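Local coordinates for hypothetical protein (Nostoc punctiforme, PDB 2O62) that is of unknown function but belongs to the DUF3598 family and probably combines two calycin-like beta domains in one chain, at residues A[100-105]-A[128-133]. Sequence-based numbering, arbitrary orientation.
Sequences HENRRL and AGTPVA
Asn-102 lays its CB and carboxamide against Thr-130, the two side chains pointing opposite ways, and illustrates how one amide can tie a beta turn to a passing loop. Chi1 (75°) sets CG between the backbone N and the carbonyl carbon, and chi2 (-51°) turns ND2 to Thr-130 OG1 at 2.8 Å, a nearly straight bond (170°) lying in the amide plane. The same ND2 makes a weak, strongly bent bond to Pro-131 O (2.9 Å). Thr-130 OG1 gives its proton to Leu-127 O at the end of strand 117-127 and accepts from ND2.

Beside this, Arg-103 turns its chain at chi2, bringing CD to 3.3 Å from Val-132 O and 4.0 Å from Ala-133 CB. Its NH1 reaches Ala-133 O at 2.9 Å, close to the guanidinium plane but above that of the carbonyl. NH2 bonds to Arg-104 O and forms a salt bridge with Asp-217, while NE bonds to Glu-125 O. A leucine in place of Arg-103 would probably leave Asp-217 without this cationic mate and Ala-133 O without one of its donors.

The type II' turn from His-100 to Arg-103 links antiparallel strands 93-100 and 103-111; the other segment leaves strand 117-127, which pairs with 103-111, and heads toward strand 145-155 of the closed barrel, whose strand 233-242 brings Trp-239 against Arg-103.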
# COMPACT_ATOMS: atom_id res chain seq x y z
N HIS A 100 -3.06 -9.16 7.52
CA HIS A 100 -2.75 -9.31 8.95
C HIS A 100 -3.86 -10.01 9.68
O HIS A 100 -4.95 -9.44 9.85
CB HIS A 100 -2.56 -7.93 9.57
CG HIS A 100 -2.25 -7.97 11.05
ND1 HIS A 100 -0.99 -8.23 11.54
CD2 HIS A 100 -3.04 -7.79 12.13
CE1 HIS A 100 -1.02 -8.21 12.86
NE2 HIS A 100 -2.25 -7.96 13.24
N GLU A 101 -3.61 -11.26 10.08
CA GLU A 101 -4.57 -12.04 10.87
C GLU A 101 -5.91 -12.12 10.10
O GLU A 101 -5.93 -12.66 9.00
CB GLU A 101 -4.67 -11.46 12.31
CG GLU A 101 -3.32 -11.53 13.05
CD GLU A 101 -3.36 -11.08 14.51
OE1 GLU A 101 -4.38 -10.47 14.95
OE2 GLU A 101 -2.35 -11.30 15.22
N ASN A 102 -7.00 -11.59 10.66
CA ASN A 102 -8.34 -11.69 10.03
C ASN A 102 -8.68 -10.56 9.06
O ASN A 102 -9.82 -10.41 8.68
CB ASN A 102 -9.47 -11.77 11.11
CG ASN A 102 -9.76 -10.40 11.78
OD1 ASN A 102 -8.82 -9.72 12.27
ND2 ASN A 102 -11.07 -10.01 11.84
N ARG A 103 -7.70 -9.71 8.75
CA ARG A 103 -7.91 -8.49 8.00
C ARG A 103 -7.03 -8.42 6.78
O ARG A 103 -5.90 -8.91 6.78
CB ARG A 103 -7.56 -7.26 8.86
CG ARG A 103 -8.56 -6.93 9.96
CD ARG A 103 -9.90 -6.37 9.50
NE ARG A 103 -9.71 -5.50 8.35
CZ ARG A 103 -9.38 -4.22 8.40
NH1 ARG A 103 -9.35 -3.59 9.57
NH2 ARG A 103 -9.13 -3.57 7.27
N ARG A 104 -7.56 -7.77 5.74
CA ARG A 104 -6.73 -7.20 4.69
C ARG A 104 -7.06 -5.73 4.60
O ARG A 104 -8.20 -5.31 4.88
CB ARG A 104 -6.90 -7.86 3.33
CG ARG A 104 -6.84 -9.35 3.36
CD ARG A 104 -6.53 -9.94 2.01
NE ARG A 104 -7.58 -9.70 1.04
CZ ARG A 104 -7.60 -10.15 -0.20
NH1 ARG A 104 -6.61 -10.89 -0.67
NH2 ARG A 104 -8.62 -9.87 -1.00
N LEU A 105 -6.06 -4.94 4.25
CA LEU A 105 -6.26 -3.54 3.92
C LEU A 105 -5.55 -3.32 2.62
O LEU A 105 -4.31 -3.50 2.56
CB LEU A 105 -5.65 -2.57 4.94
CG LEU A 105 -5.77 -1.16 4.30
CD1 LEU A 105 -7.11 -0.52 4.73
CD2 LEU A 105 -4.68 -0.24 4.43
N ALA A 128 -14.87 -13.61 6.81
CA ALA A 128 -16.27 -13.87 7.10
C ALA A 128 -16.38 -14.60 8.44
O ALA A 128 -15.68 -15.58 8.68
CB ALA A 128 -16.94 -14.70 5.97
N GLY A 129 -17.23 -14.07 9.32
CA GLY A 129 -17.40 -14.60 10.67
C GLY A 129 -16.43 -14.09 11.71
O GLY A 129 -16.52 -14.47 12.90
N THR A 130 -15.54 -13.20 11.31
CA THR A 130 -14.61 -12.56 12.26
C THR A 130 -14.99 -11.10 12.41
O THR A 130 -15.76 -10.58 11.62
CB THR A 130 -13.16 -12.73 11.82
OG1 THR A 130 -12.86 -11.87 10.70
CG2 THR A 130 -12.93 -14.14 11.43
N PRO A 131 -14.49 -10.43 13.46
CA PRO A 131 -14.86 -9.05 13.66
C PRO A 131 -14.42 -8.12 12.53
O PRO A 131 -13.40 -8.34 11.91
CB PRO A 131 -14.10 -8.68 14.96
CG PRO A 131 -13.98 -9.97 15.67
CD PRO A 131 -13.62 -10.91 14.54
N VAL A 132 -15.18 -7.05 12.31
CA VAL A 132 -14.83 -6.03 11.31
C VAL A 132 -13.49 -5.38 11.66
O VAL A 132 -12.66 -5.13 10.78
CB VAL A 132 -15.96 -4.97 11.21
CG1 VAL A 132 -15.56 -3.82 10.29
CG2 VAL A 132 -17.19 -5.62 10.68
N ALA A 133 -13.27 -5.17 12.95
CA ALA A 133 -11.99 -4.79 13.48
C ALA A 133 -11.47 -3.57 12.75
O ALA A 133 -10.33 -3.52 12.31
CB ALA A 133 -11.01 -5.94 13.37